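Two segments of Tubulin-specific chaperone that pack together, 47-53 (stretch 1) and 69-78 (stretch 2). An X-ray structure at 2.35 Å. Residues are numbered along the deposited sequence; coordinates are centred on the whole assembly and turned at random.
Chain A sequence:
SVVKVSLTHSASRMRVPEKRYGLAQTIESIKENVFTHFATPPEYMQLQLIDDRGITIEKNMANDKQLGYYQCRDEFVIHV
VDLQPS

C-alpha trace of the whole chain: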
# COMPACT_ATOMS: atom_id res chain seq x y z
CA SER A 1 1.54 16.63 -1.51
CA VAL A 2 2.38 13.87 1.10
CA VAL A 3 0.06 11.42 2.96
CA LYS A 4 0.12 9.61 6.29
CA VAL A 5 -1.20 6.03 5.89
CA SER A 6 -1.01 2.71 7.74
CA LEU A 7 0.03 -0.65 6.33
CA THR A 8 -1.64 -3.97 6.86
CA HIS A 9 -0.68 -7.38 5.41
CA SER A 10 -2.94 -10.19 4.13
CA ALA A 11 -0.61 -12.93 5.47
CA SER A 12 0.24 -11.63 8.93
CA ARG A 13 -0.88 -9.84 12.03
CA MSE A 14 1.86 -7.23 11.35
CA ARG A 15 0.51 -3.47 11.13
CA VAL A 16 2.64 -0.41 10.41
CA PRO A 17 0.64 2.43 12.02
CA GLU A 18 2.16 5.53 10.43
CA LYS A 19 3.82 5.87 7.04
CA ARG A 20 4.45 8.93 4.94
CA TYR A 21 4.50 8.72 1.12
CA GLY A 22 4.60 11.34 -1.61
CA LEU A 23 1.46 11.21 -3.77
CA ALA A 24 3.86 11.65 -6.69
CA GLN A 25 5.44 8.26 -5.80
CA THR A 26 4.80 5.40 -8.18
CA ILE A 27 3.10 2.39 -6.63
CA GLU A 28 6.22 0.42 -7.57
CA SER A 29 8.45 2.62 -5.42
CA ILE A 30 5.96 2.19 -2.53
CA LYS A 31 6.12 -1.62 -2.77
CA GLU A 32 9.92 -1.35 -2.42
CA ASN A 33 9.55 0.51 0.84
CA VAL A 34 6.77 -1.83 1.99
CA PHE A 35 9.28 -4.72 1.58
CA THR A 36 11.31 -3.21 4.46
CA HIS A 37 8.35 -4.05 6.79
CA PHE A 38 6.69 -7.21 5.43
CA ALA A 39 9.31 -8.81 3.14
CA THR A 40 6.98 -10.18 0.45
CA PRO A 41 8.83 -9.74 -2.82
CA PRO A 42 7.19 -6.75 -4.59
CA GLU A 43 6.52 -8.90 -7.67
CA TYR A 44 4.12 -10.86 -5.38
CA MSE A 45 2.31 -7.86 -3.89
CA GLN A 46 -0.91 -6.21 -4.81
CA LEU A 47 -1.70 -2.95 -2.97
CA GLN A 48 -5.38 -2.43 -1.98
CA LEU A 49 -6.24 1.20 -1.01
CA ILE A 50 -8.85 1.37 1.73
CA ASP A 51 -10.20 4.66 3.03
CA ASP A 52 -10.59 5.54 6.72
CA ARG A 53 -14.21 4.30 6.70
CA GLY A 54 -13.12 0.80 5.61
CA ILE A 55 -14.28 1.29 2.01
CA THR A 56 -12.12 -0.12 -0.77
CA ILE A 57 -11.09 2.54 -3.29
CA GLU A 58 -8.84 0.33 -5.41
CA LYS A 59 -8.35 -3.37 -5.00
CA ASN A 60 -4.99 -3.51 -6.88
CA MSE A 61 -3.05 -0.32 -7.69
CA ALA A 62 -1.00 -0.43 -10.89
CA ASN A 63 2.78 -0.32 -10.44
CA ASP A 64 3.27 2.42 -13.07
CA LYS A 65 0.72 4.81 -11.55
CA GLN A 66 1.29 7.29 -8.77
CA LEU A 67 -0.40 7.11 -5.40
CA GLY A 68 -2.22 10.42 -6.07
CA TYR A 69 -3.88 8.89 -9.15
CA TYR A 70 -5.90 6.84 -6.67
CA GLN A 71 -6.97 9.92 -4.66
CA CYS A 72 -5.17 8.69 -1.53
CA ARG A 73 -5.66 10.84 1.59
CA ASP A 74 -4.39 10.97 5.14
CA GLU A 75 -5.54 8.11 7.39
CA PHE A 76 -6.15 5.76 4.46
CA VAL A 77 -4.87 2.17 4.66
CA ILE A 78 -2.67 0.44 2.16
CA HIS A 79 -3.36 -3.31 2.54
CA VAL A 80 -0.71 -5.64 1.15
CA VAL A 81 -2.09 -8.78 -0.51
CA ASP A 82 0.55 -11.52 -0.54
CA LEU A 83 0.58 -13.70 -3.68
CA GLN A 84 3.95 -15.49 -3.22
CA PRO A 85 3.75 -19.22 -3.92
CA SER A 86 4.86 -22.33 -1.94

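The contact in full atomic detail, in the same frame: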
# COMPACT_ATOMS: atom_id res chain seq x y z
N LEU A 47 -1.32 -3.99 -3.95
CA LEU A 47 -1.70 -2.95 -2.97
C LEU A 47 -3.19 -2.55 -3.14
O LEU A 47 -3.62 -2.08 -4.19
CB LEU A 47 -0.78 -1.71 -3.09
CG LEU A 47 0.75 -1.86 -2.81
CD1 LEU A 47 1.45 -0.49 -2.86
CD2 LEU A 47 1.13 -2.61 -1.50
N GLN A 48 -3.97 -2.80 -2.08
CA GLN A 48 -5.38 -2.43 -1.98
C GLN A 48 -5.46 -1.10 -1.18
O GLN A 48 -4.91 -1.02 -0.10
CB GLN A 48 -6.13 -3.54 -1.21
CG GLN A 48 -7.63 -3.29 -1.00
CD GLN A 48 -8.28 -4.33 -0.13
OE1 GLN A 48 -7.64 -5.26 0.35
NE2 GLN A 48 -9.57 -4.15 0.10
N LEU A 49 -6.13 -0.08 -1.71
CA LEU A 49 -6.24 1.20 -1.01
C LEU A 49 -7.62 1.19 -0.38
O LEU A 49 -8.63 1.00 -1.06
CB LEU A 49 -6.07 2.41 -1.96
CG LEU A 49 -6.02 3.80 -1.29
CD1 LEU A 49 -4.83 3.93 -0.36
CD2 LEU A 49 -6.09 4.97 -2.32
N ILE A 50 -7.63 1.32 0.95
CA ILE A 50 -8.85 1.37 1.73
C ILE A 50 -8.93 2.75 2.35
O ILE A 50 -7.97 3.26 2.87
CB ILE A 50 -8.85 0.29 2.83
CG1 ILE A 50 -8.59 -1.11 2.23
CG2 ILE A 50 -10.19 0.29 3.60
CD1 ILE A 50 -8.00 -2.15 3.23
N ASP A 51 -10.08 3.40 2.30
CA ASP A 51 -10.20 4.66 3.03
C ASP A 51 -10.36 4.44 4.54
O ASP A 51 -10.39 3.31 5.04
CB ASP A 51 -11.29 5.54 2.42
CG ASP A 51 -12.68 5.23 2.93
OD1 ASP A 51 -12.83 4.23 3.66
OD2 ASP A 51 -13.62 6.00 2.59
N ASP A 52 -10.44 5.55 5.25
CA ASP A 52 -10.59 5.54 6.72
C ASP A 52 -11.97 5.10 7.23
O ASP A 52 -12.16 4.97 8.42
CB ASP A 52 -10.27 6.93 7.26
CG ASP A 52 -11.08 8.03 6.59
OD1 ASP A 52 -11.42 7.88 5.39
OD2 ASP A 52 -11.38 9.06 7.23
N ARG A 53 -12.93 4.92 6.34
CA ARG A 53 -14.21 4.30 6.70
C ARG A 53 -14.26 2.80 6.37
O ARG A 53 -15.32 2.17 6.46
CB ARG A 53 -15.33 5.01 5.97
CG ARG A 53 -15.49 6.47 6.35
CD ARG A 53 -15.42 7.33 5.11
NE ARG A 53 -16.05 8.62 5.32
CZ ARG A 53 -16.83 9.25 4.44
NH1 ARG A 53 -17.08 8.71 3.24
NH2 ARG A 53 -17.37 10.42 4.75
N TYR A 69 -2.94 9.33 -8.12
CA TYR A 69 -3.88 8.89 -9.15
C TYR A 69 -5.08 8.27 -8.48
O TYR A 69 -6.20 8.46 -8.90
CB TYR A 69 -3.22 7.86 -10.06
CG TYR A 69 -4.10 7.36 -11.19
CD1 TYR A 69 -4.33 8.14 -12.30
CD2 TYR A 69 -4.67 6.10 -11.14
CE1 TYR A 69 -5.12 7.71 -13.32
CE2 TYR A 69 -5.49 5.65 -12.18
CZ TYR A 69 -5.69 6.46 -13.27
OH TYR A 69 -6.48 6.05 -14.33
N TYR A 70 -4.84 7.54 -7.40
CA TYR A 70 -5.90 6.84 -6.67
C TYR A 70 -6.60 7.68 -5.59
O TYR A 70 -7.41 7.16 -4.83
CB TYR A 70 -5.32 5.54 -6.11
CG TYR A 70 -4.91 4.61 -7.22
CD1 TYR A 70 -5.87 3.99 -8.00
CD2 TYR A 70 -3.58 4.38 -7.53
CE1 TYR A 70 -5.52 3.16 -9.05
CE2 TYR A 70 -3.22 3.55 -8.55
CZ TYR A 70 -4.20 2.94 -9.32
OH TYR A 70 -3.88 2.10 -10.35
N GLN A 71 -6.31 8.97 -5.56
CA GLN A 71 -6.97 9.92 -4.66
C GLN A 71 -6.73 9.52 -3.19
O GLN A 71 -7.59 9.71 -2.34
CB GLN A 71 -8.47 10.06 -4.99
CG GLN A 71 -8.75 10.47 -6.44
CD GLN A 71 -10.24 10.48 -6.80
OE1 GLN A 71 -10.92 9.41 -6.89
NE2 GLN A 71 -10.76 11.69 -7.07
N CYS A 72 -5.54 9.01 -2.90
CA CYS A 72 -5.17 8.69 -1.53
C CYS A 72 -5.14 9.93 -0.62
O CYS A 72 -4.76 11.02 -1.05
CB CYS A 72 -3.84 7.97 -1.51
SG CYS A 72 -3.42 7.31 0.10
N ARG A 73 -5.59 9.75 0.62
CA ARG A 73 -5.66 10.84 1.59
C ARG A 73 -5.06 10.37 2.89
O ARG A 73 -4.79 9.18 3.07
CB ARG A 73 -7.11 11.27 1.85
CG ARG A 73 -7.95 11.62 0.61
CD ARG A 73 -7.42 12.82 -0.18
NE ARG A 73 -8.28 13.14 -1.33
CZ ARG A 73 -9.47 13.75 -1.25
NH1 ARG A 73 -9.98 14.11 -0.06
NH2 ARG A 73 -10.17 13.99 -2.36
N ASP A 74 -4.86 11.31 3.81
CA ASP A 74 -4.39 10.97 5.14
C ASP A 74 -5.37 10.00 5.80
O ASP A 74 -6.60 10.13 5.64
CB ASP A 74 -4.22 12.21 6.01
CG ASP A 74 -3.04 13.06 5.61
OD1 ASP A 74 -1.92 12.57 5.54
OD2 ASP A 74 -3.22 14.26 5.35
N GLU A 75 -4.81 9.04 6.53
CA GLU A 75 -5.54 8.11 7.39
C GLU A 75 -6.13 6.95 6.61
O GLU A 75 -6.86 6.13 7.16
CB GLU A 75 -6.60 8.82 8.25
CG GLU A 75 -6.23 10.24 8.78
CD GLU A 75 -4.87 10.31 9.48
OE1 GLU A 75 -4.45 9.24 10.00
OE2 GLU A 75 -4.24 11.44 9.54
N PHE A 76 -5.78 6.86 5.33
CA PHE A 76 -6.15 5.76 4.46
C PHE A 76 -5.24 4.58 4.79
O PHE A 76 -4.23 4.77 5.46
CB PHE A 76 -5.98 6.13 2.99
CG PHE A 76 -7.16 6.85 2.39
CD1 PHE A 76 -7.97 7.67 3.14
CD2 PHE A 76 -7.42 6.73 1.04
CE1 PHE A 76 -9.04 8.34 2.57
CE2 PHE A 76 -8.48 7.41 0.44
CZ PHE A 76 -9.29 8.21 1.21
N VAL A 77 -5.59 3.38 4.31
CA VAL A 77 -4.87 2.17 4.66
C VAL A 77 -4.44 1.49 3.39
O VAL A 77 -5.25 1.27 2.46
CB VAL A 77 -5.76 1.21 5.50
CG1 VAL A 77 -5.07 -0.11 5.77
CG2 VAL A 77 -6.17 1.88 6.81
N ILE A 78 -3.14 1.22 3.29
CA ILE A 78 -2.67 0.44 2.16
C ILE A 78 -2.54 -0.99 2.69
O ILE A 78 -1.75 -1.24 3.62
CB ILE A 78 -1.31 0.92 1.64
CG1 ILE A 78 -1.43 2.25 0.88
CG2 ILE A 78 -0.71 -0.12 0.70
CD1 ILE A 78 -0.12 2.83 0.44

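What does the start of stretch 2, from Tyr69 to Cys72, give to the contact? Tyr69 and Gln71 stay out of it, while Tyr70 and Cys72 meet the same side chain, that of Leu49. Leu49 CD2 lies 3.6 Å from Tyr70 O and 3.9 Å from Tyr70 CB, and Leu49 CD1 is 3.7 Å from Cys72 SG. The branched end of leucine, with chi1 t and chi2 p, reaches both neighbours, and the small, apolar thiol of Cys72 suits this buried spot.

How does the chain turn back toward stretch 1? A type II beta turn runs from Arg73 to Phe76, closed by a weak hydrogen bond from Phe76 N to Arg73 O (3.4 Å). Arg73 and Asp74, both exposed, make no contact. Glu75 touches stretch 1 through its backbone, Glu75 O lying 3.5 Å from Asp52 CB, and the charged groups of both residues suit their exposed positions.

Why does an aromatic ring fit at Phe76? Its flat face covers backbone and side chain together: Asp51 CA sits 3.7 Å from the centroid of the Phe76 ring, almost on the ring normal, in a CH-pi contact, and Asp51 CB is 3.5 Å from Phe76 CZ. At the ring's edge, Leu49 CG lies 4.0 Å from Phe76 CD2.

What joins the strands at Val77 and Ile78? Val77 pairs with Ile50 in antiparallel register through two nearly straight hydrogen bonds, Ile50 N to Val77 O and Val77 N to Ile50 O, both 2.8 Å. The beta-branched side chains of Ile50 and Val77 share one sheet face, Ile50 CB lying 4.2 Å from Val77 CB. Ile78 and Leu49 form the adjacent non-hydrogen-bonded pair on the other face, with Leu49 CD1 4.0 Å from Ile78 CG1. Buried Ile78 also packs its CG2 3.8 Å from Leu47 CD2. In all, the two stretches bury 566 Å², with Leu49 covered most.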